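Local coordinates for protein 2-dehydro-3-deoxy-d-gluconate/2-dehydro-3-deoxy-phosphogluconate aldolase (Picrophilus torridus, PDB 4UXD) that is an aldolase of the dihydrodipicolinate synthetase family, a tetramer whose subunits each fold as a (beta/alpha)8 barrel, at residues A[105-108]-A[109-112]; A[259-262]-A[263-267]; A[134-137]-A[138-142]. All coordinates share one frame; numbering follows the deposited sequence.

Contact 1. Residues A[105-108]-A[109-112]; sequences EVNE and LMKF
Val106 and Met110, one helical turn apart, make the apolar contact of this stretch, and their side chains lie alongside each other and point the same way. Met110 sets out beside its own backbone N (chi1 -81°) and bends at chi3 (-61°), which turns its terminal methyl back along the helix: CE comes to 3.8 Å from Val106 CG1. On the way the thioether chain passes the Val106 carbonyl, with Met110 CG 3.4 Å from Val106 O.

Helix 103-115 is the alpha element of the beta-alpha-beta unit that joins strands 95-97 and 120-123 of the barrel. The Val106-Met110 pair is on its buried side: Val106 meets Leu123 and Met110 meets Ala121 of the second strand, and Ile143 of helix 133-144 touches both residues.

Four successive i to i+4 backbone bonds hold the turn. They run from Leu109 N to Glu105 O (2.8 Å), Met110 N to Val106 O (2.7 Å), Lys111 N to Asn107 O (2.9 Å) and Phe112 N to Glu108 O (2.9 Å). Leu109 also lays its branch against the first of these acceptors, its CG 3.3 Å from Glu105 O.

The charged ends find their partners off the turn. Glu105 OE1 is hydrogen-bonded to Ser100 OG, while Glu108, extended beyond CG, reaches helix 76-88 and forms a salt bridge from OE2 to Lys80 NZ.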
loop_
_atom_site.group_PDB
_atom_site.type_symbol
_atom_site.label_atom_id
_atom_site.label_comp_id
_atom_site.label_asym_id
_atom_site.label_seq_id
_atom_site.Cartn_x
_atom_site.Cartn_y
_atom_site.Cartn_z
ATOM N N GLU A 105 19.429 -19.675 -13.634
ATOM C CA GLU A 105 20.011 -20.087 -12.362
ATOM C C GLU A 105 19.146 -21.177 -11.731
ATOM O O GLU A 105 19.662 -22.112 -11.125
ATOM C CB GLU A 105 20.171 -18.895 -11.408
ATOM C CG GLU A 105 21.155 -17.841 -11.880
ATOM C CD GLU A 105 21.408 -16.776 -10.838
ATOM O OE1 GLU A 105 20.499 -16.507 -10.031
ATOM O OE2 GLU A 105 22.529 -16.227 -10.814
ATOM N N VAL A 106 17.835 -21.069 -11.912
ATOM C CA VAL A 106 16.905 -22.056 -11.387
ATOM C C VAL A 106 17.164 -23.435 -12.026
ATOM O O VAL A 106 17.334 -24.424 -11.314
ATOM C CB VAL A 106 15.409 -21.629 -11.626
ATOM C CG1 VAL A 106 14.455 -22.589 -10.960
ATOM C CG2 VAL A 106 15.143 -20.229 -11.092
ATOM N N ASN A 107 17.199 -23.490 -13.357
ATOM C CA ASN A 107 17.447 -24.740 -14.077
ATOM C C ASN A 107 18.745 -25.369 -13.643
ATOM O O ASN A 107 18.816 -26.566 -13.390
ATOM C CB ASN A 107 17.490 -24.508 -15.582
ATOM C CG ASN A 107 16.159 -24.101 -16.141
ATOM O OD1 ASN A 107 15.108 -24.483 -15.621
ATOM N ND2 ASN A 107 16.187 -23.313 -17.204
ATOM N N GLU A 108 19.779 -24.545 -13.560
ATOM C CA GLU A 108 21.076 -24.986 -13.071
ATOM C C GLU A 108 20.970 -25.554 -11.651
ATOM O O GLU A 108 21.372 -26.696 -11.418
ATOM C CB GLU A 108 22.063 -23.819 -13.121
ATOM C CG GLU A 108 23.539 -24.194 -13.032
ATOM C CD GLU A 108 24.456 -23.072 -13.517
ATOM O OE1 GLU A 108 24.015 -22.261 -14.356
ATOM O OE2 GLU A 108 25.614 -22.986 -13.062
ATOM N N LEU A 109 20.411 -24.768 -10.724
ATOM C CA LEU A 109 20.267 -25.169 -9.321
ATOM C C LEU A 109 19.386 -26.406 -9.133
ATOM O O LEU A 109 19.581 -27.175 -8.187
ATOM C CB LEU A 109 19.681 -24.025 -8.485
ATOM C CG LEU A 109 20.607 -22.879 -8.085
ATOM C CD1 LEU A 109 19.794 -21.660 -7.612
ATOM C CD2 LEU A 109 21.619 -23.302 -7.012
ATOM N N MET A 110 18.408 -26.592 -10.015
ATOM C CA MET A 110 17.522 -27.750 -9.902
ATOM C C MET A 110 18.200 -29.001 -10.448
ATOM O O MET A 110 18.184 -30.053 -9.815
ATOM C CB MET A 110 16.197 -27.497 -10.623
ATOM C CG MET A 110 15.213 -26.664 -9.788
ATOM S SD MET A 110 13.482 -26.806 -10.313
ATOM C CE MET A 110 13.640 -26.182 -11.957
ATOM N N LYS A 111 18.806 -28.859 -11.618
ATOM C CA LYS A 111 19.584 -29.914 -12.245
ATOM C C LYS A 111 20.659 -30.424 -11.304
ATOM O O LYS A 111 20.876 -31.623 -11.175
ATOM C CB LYS A 111 20.216 -29.398 -13.543
ATOM C CG LYS A 111 20.966 -30.440 -14.343
ATOM C CD LYS A 111 21.051 -30.053 -15.814
ATOM C CE LYS A 111 21.930 -28.834 -16.029
ATOM N NZ LYS A 111 21.886 -28.358 -17.437
ATOM N N PHE A 112 21.316 -29.488 -10.638
ATOM C CA PHE A 112 22.393 -29.800 -9.714
ATOM C C PHE A 112 21.884 -30.519 -8.471
ATOM O O PHE A 112 22.534 -31.427 -7.973
ATOM C CB PHE A 112 23.112 -28.508 -9.328
ATOM C CG PHE A 112 24.097 -28.662 -8.211
ATOM C CD1 PHE A 112 23.705 -28.491 -6.896
ATOM C CD2 PHE A 112 25.428 -28.946 -8.475
ATOM C CE1 PHE A 112 24.622 -28.608 -5.854
ATOM C CE2 PHE A 112 26.344 -29.063 -7.440
ATOM C CZ PHE A 112 25.937 -28.892 -6.125
#

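Contact 2. Residues A[259-262]-A[263-267]; sequences LMKK and LGKYQ
Leu259 and Leu263 leave the helix with different first torsions: CG of Leu259 stands trans to its backbone N (chi1 180°), whereas CG of Leu263 lies beside its own N (chi1 -67°). With these torsions the two side chains cross at a slant, and CD1 of Leu263 rests 3.9 Å from CG of Leu259. A second i, i+4 pair is arranged otherwise. Lys261 runs fully extended while Lys265 bends at chi2 (-65°), which swings its chain alongside that of Lys261 until the two CE methylenes are 3.8 Å apart. The ammonium groups do not touch, but Lys261 NZ and Lys265 NZ are only 5.0 Å from each other, a spacing at which like charges would probably repel.

Helix 245-264 lies in the C-terminal part of the chain, after the last barrel strand, 222-224, and is followed by helix 270-279. The stretch illustrates how the hydrogen bonding of a long helix slackens as the chain passes into a loop. Leu263 N still makes a regular i to i+4 bond to Leu259 O (3.0 Å). Gly264 N is then shared between a weak bond to Met260 O and one to Lys261 O (3.2 Å), and Lys265 N between a weak bond to Lys261 O and one to Lys262 O (3.2 Å). In the i to i+3 bonds of this series the donor sits above the carbonyl plane.

Beyond the turn, Tyr266 places one ring face under CB of Lys265, which lies 4.3 Å above the ring centre. On the inner side, Leu263 packs against Ala271 and Tyr272 of helix 270-279, and Leu259 meets Tyr275.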
loop_
_atom_site.group_PDB
_atom_site.type_symbol
_atom_site.label_atom_id
_atom_site.label_comp_id
_atom_site.label_asym_id
_atom_site.label_seq_id
_atom_site.Cartn_x
_atom_site.Cartn_y
_atom_site.Cartn_z
ATOM N N LEU A 259 8.016 -15.930 21.251
ATOM C CA LEU A 259 9.311 -15.938 20.561
ATOM C C LEU A 259 9.255 -15.221 19.212
ATOM O O LEU A 259 10.173 -14.459 18.864
ATOM C CB LEU A 259 9.801 -17.367 20.340
ATOM C CG LEU A 259 11.148 -17.424 19.620
ATOM C CD1 LEU A 259 12.245 -16.820 20.492
ATOM C CD2 LEU A 259 11.471 -18.838 19.211
ATOM N N MET A 260 8.190 -15.490 18.452
ATOM C CA MET A 260 7.962 -14.827 17.169
ATOM C C MET A 260 7.841 -13.308 17.321
ATOM O O MET A 260 8.175 -12.563 16.402
ATOM C CB MET A 260 6.701 -15.373 16.487
ATOM C CG MET A 260 6.889 -16.688 15.712
ATOM S SD MET A 260 8.196 -16.584 14.458
ATOM C CE MET A 260 7.484 -15.550 13.190
ATOM N N LYS A 261 7.366 -12.851 18.477
ATOM C CA LYS A 261 7.226 -11.422 18.718
ATOM C C LYS A 261 8.586 -10.798 18.965
ATOM O O LYS A 261 8.890 -9.732 18.425
ATOM C CB LYS A 261 6.319 -11.143 19.908
ATOM C CG LYS A 261 6.105 -9.648 20.170
ATOM C CD LYS A 261 5.239 -9.416 21.407
ATOM C CE LYS A 261 5.124 -7.938 21.751
ATOM N NZ LYS A 261 4.688 -7.719 23.158
ATOM N N LYS A 262 9.384 -11.460 19.807
ATOM C CA LYS A 262 10.760 -11.049 20.061
ATOM C C LYS A 262 11.505 -10.916 18.733
ATOM O O LYS A 262 12.059 -9.863 18.437
ATOM C CB LYS A 262 11.479 -12.055 20.973
ATOM C CG LYS A 262 11.070 -12.023 22.434
ATOM C CD LYS A 262 11.822 -10.939 23.213
ATOM C CE LYS A 262 11.518 -10.980 24.711
ATOM N NZ LYS A 262 12.323 -9.986 25.485
ATOM N N LEU A 263 11.491 -11.980 17.927
ATOM C CA LEU A 263 12.220 -12.006 16.648
ATOM C C LEU A 263 11.762 -10.935 15.637
ATOM O O LEU A 263 12.540 -10.511 14.771
ATOM C CB LEU A 263 12.093 -13.396 16.010
ATOM C CG LEU A 263 12.801 -14.529 16.768
ATOM C CD1 LEU A 263 12.412 -15.882 16.214
ATOM C CD2 LEU A 263 14.330 -14.360 16.739
ATOM N N GLY A 264 10.511 -10.492 15.761
ATOM C CA GLY A 264 9.904 -9.575 14.809
ATOM C C GLY A 264 10.093 -8.110 15.150
ATOM O O GLY A 264 9.807 -7.228 14.336
ATOM N N LYS A 265 10.584 -7.849 16.357
ATOM C CA LYS A 265 10.962 -6.493 16.744
ATOM C C LYS A 265 12.191 -6.028 15.971
ATOM O O LYS A 265 12.588 -4.874 16.080
ATOM C CB LYS A 265 11.243 -6.412 18.249
ATOM C CG LYS A 265 10.028 -6.649 19.150
ATOM C CD LYS A 265 8.961 -5.565 18.991
ATOM C CE LYS A 265 7.726 -5.863 19.829
ATOM N NZ LYS A 265 6.594 -4.961 19.484
ATOM N N TYR A 266 12.794 -6.928 15.197
ATOM C CA TYR A 266 14.032 -6.634 14.491
ATOM C C TYR A 266 13.926 -6.902 12.989
ATOM O O TYR A 266 13.097 -7.690 12.543
ATOM C CB TYR A 266 15.169 -7.442 15.126
ATOM C CG TYR A 266 15.358 -7.079 16.586
ATOM C CD1 TYR A 266 15.481 -5.744 16.971
ATOM C CD2 TYR A 266 15.387 -8.053 17.579
ATOM C CE1 TYR A 266 15.641 -5.385 18.298
ATOM C CE2 TYR A 266 15.543 -7.702 18.917
ATOM C CZ TYR A 266 15.666 -6.361 19.269
ATOM O OH TYR A 266 15.821 -5.983 20.590
ATOM N N GLN A 267 14.747 -6.178 12.232
ATOM C CA GLN A 267 14.887 -6.308 10.781
ATOM C C GLN A 267 15.143 -7.760 10.397
ATOM O O GLN A 267 16.094 -8.374 10.890
ATOM C CB GLN A 267 16.029 -5.393 10.309
ATOM C CG GLN A 267 16.644 -5.658 8.929
ATOM C CD GLN A 267 15.761 -5.222 7.773
ATOM O OE1 GLN A 267 15.355 -4.060 7.676
ATOM N NE2 GLN A 267 15.463 -6.160 6.885
#

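Contact 3. Residues A[134-137]-A[138-142]; sequences EAIY and HYYKE
Tyr137 and Lys141 meet one turn apart, and the tyrosine can be followed outward atom by atom. Its CB carries the ring out trans to the backbone N (chi1 171°), a torsion that lays the ring along the following turn. CB, CG and CD2 all lie beside the next peptide N, at 3.0, 3.4 and 3.2 Å from His138 N. Further out the lysine comes across at a slant, its CB over one ring face, offset toward the rim. CE2, CZ and OH of Tyr137 then meet Lys141 CD, but the 3.2 Å from CD to both CE2 and OH is too tight to be taken literally. The position of CD is doubtful, and the outer lysine is probably modelled only approximately.

Ile136 and Tyr140 pair differently, side by side. CG2 of Ile136 touches Tyr140 CD2 at 3.9 Å, and Ile136 O sits in the plane of that ring at its edge, 3.3 Å from CD2. The same oxygen accepts the bond from Tyr140 N (3.0 Å, 174° at the hydrogen).

Helix 133-144 belongs to the beta-alpha-beta unit between strands 120-123 and 150-155. Tyr140 OH is bonded to Leu123 O at the strand end, Tyr139 packs on helix 103-115, Tyr137 and Tyr140 lie on Leu171 of helix 165-174, and His138 and Tyr139 meet Pro288 and Pro289 of the second subunit.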
loop_
_atom_site.group_PDB
_atom_site.type_symbol
_atom_site.label_atom_id
_atom_site.label_comp_id
_atom_site.label_asym_id
_atom_site.label_seq_id
_atom_site.Cartn_x
_atom_site.Cartn_y
_atom_site.Cartn_z
ATOM N N GLU A 134 0.284 -13.934 -15.802
ATOM C CA GLU A 134 0.663 -14.588 -17.060
ATOM C C GLU A 134 2.198 -14.774 -17.126
ATOM O O GLU A 134 2.708 -15.830 -17.526
ATOM C CB GLU A 134 0.155 -13.776 -18.256
ATOM C CG GLU A 134 0.391 -14.406 -19.643
ATOM C CD GLU A 134 -0.464 -15.647 -19.907
ATOM O OE1 GLU A 134 -1.693 -15.500 -20.106
ATOM O OE2 GLU A 134 0.097 -16.770 -19.935
ATOM N N ALA A 135 2.931 -13.750 -16.709
ATOM C CA ALA A 135 4.381 -13.805 -16.710
ATOM C C ALA A 135 4.865 -14.865 -15.733
ATOM O O ALA A 135 5.797 -15.648 -16.015
ATOM C CB ALA A 135 4.957 -12.453 -16.351
ATOM N N ILE A 136 4.221 -14.881 -14.576
ATOM C CA ILE A 136 4.575 -15.806 -13.517
ATOM C C ILE A 136 4.273 -17.216 -13.981
ATOM O O ILE A 136 5.100 -18.120 -13.832
ATOM C CB ILE A 136 3.819 -15.477 -12.220
ATOM C CG1 ILE A 136 4.446 -14.243 -11.564
ATOM C CG2 ILE A 136 3.817 -16.671 -11.259
ATOM C CD1 ILE A 136 3.558 -13.562 -10.546
ATOM N N TYR A 137 3.088 -17.397 -14.561
ATOM C CA TYR A 137 2.711 -18.694 -15.101
ATOM C C TYR A 137 3.745 -19.178 -16.125
ATOM O O TYR A 137 4.360 -20.219 -15.930
ATOM C CB TYR A 137 1.329 -18.634 -15.736
ATOM C CG TYR A 137 1.005 -19.890 -16.475
ATOM C CD1 TYR A 137 0.558 -21.015 -15.799
ATOM C CD2 TYR A 137 1.185 -19.971 -17.847
ATOM C CE1 TYR A 137 0.286 -22.185 -16.473
ATOM C CE2 TYR A 137 0.916 -21.131 -18.528
ATOM C CZ TYR A 137 0.472 -22.236 -17.839
ATOM O OH TYR A 137 0.195 -23.397 -18.514
ATOM N N HIS A 138 3.952 -18.407 -17.190
ATOM C CA HIS A 138 4.890 -18.785 -18.237
ATOM C C HIS A 138 6.299 -19.095 -17.680
ATOM O O HIS A 138 7.002 -19.979 -18.166
ATOM C CB HIS A 138 4.961 -17.684 -19.300
ATOM C CG HIS A 138 5.826 -18.035 -20.467
ATOM N ND1 HIS A 138 6.417 -17.082 -21.267
ATOM C CD2 HIS A 138 6.205 -19.234 -20.968
ATOM C CE1 HIS A 138 7.123 -17.681 -22.212
ATOM N NE2 HIS A 138 7.015 -18.987 -22.051
ATOM N N TYR A 139 6.692 -18.393 -16.633
ATOM C CA TYR A 139 7.987 -18.641 -16.023
ATOM C C TYR A 139 8.051 -20.028 -15.332
ATOM O O TYR A 139 8.994 -20.797 -15.560
ATOM C CB TYR A 139 8.273 -17.514 -15.055
ATOM C CG TYR A 139 9.486 -17.662 -14.202
ATOM C CD1 TYR A 139 10.728 -17.250 -14.653
ATOM C CD2 TYR A 139 9.381 -18.167 -12.912
ATOM C CE1 TYR A 139 11.843 -17.356 -13.851
ATOM C CE2 TYR A 139 10.485 -18.282 -12.104
ATOM C CZ TYR A 139 11.715 -17.876 -12.578
ATOM O OH TYR A 139 12.809 -17.981 -11.760
ATOM N N TYR A 140 7.047 -20.355 -14.519
ATOM C CA TYR A 140 6.941 -21.697 -13.940
ATOM C C TYR A 140 6.753 -22.759 -15.028
ATOM O O TYR A 140 7.235 -23.884 -14.909
ATOM C CB TYR A 140 5.781 -21.785 -12.942
ATOM C CG TYR A 140 6.111 -21.279 -11.559
ATOM C CD1 TYR A 140 6.632 -22.124 -10.588
ATOM C CD2 TYR A 140 5.907 -19.948 -11.230
ATOM C CE1 TYR A 140 6.929 -21.660 -9.330
ATOM C CE2 TYR A 140 6.198 -19.469 -9.974
ATOM C CZ TYR A 140 6.707 -20.319 -9.023
ATOM O OH TYR A 140 6.992 -19.806 -7.769
ATOM N N LYS A 141 6.046 -22.391 -16.087
ATOM C CA LYS A 141 5.804 -23.292 -17.201
ATOM C C LYS A 141 7.121 -23.766 -17.831
ATOM O O LYS A 141 7.383 -24.970 -17.940
ATOM C CB LYS A 141 4.928 -22.588 -18.243
ATOM C CG LYS A 141 4.505 -23.437 -19.430
ATOM C CD LYS A 141 3.109 -23.010 -19.890
ATOM C CE LYS A 141 2.739 -23.443 -21.311
ATOM N NZ LYS A 141 3.898 -23.782 -22.172
ATOM N N GLU A 142 7.947 -22.805 -18.231
ATOM C CA GLU A 142 9.195 -23.100 -18.905
ATOM C C GLU A 142 10.087 -23.954 -18.023
ATOM O O GLU A 142 10.804 -24.838 -18.495
ATOM C CB GLU A 142 9.909 -21.800 -19.269
ATOM C CG GLU A 142 10.886 -21.915 -20.425
ATOM C CD GLU A 142 10.320 -21.353 -21.720
ATOM O OE1 GLU A 142 9.093 -21.491 -21.944
ATOM O OE2 GLU A 142 11.098 -20.760 -22.503
#

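In the fold
Contacts 1 and 3 occupy consecutive helices on one side of the barrel, their centres about 16 Å apart. They touch where Val106 CG2 lies 3.3 Å from Tyr139 OH, a hydroxyl bonded to Ser100 O. Contact 2 stands apart: it and contact 1 lie on opposite sides of the chain's centre, with nearest atoms about 20 Å apart, and its centre is about 34 Å from that of contact 3. Across the subunit interface, however, the Gln267 side chain is hydrogen-bonded to Lys130 O and Asn132 N of the second subunit, just ahead of that subunit's helix 133-144. Glycerol, probably from crystallisation, lies about 4 Å from the Met260 side chain, and glycerol also lies about 6 Å from that of Ile136.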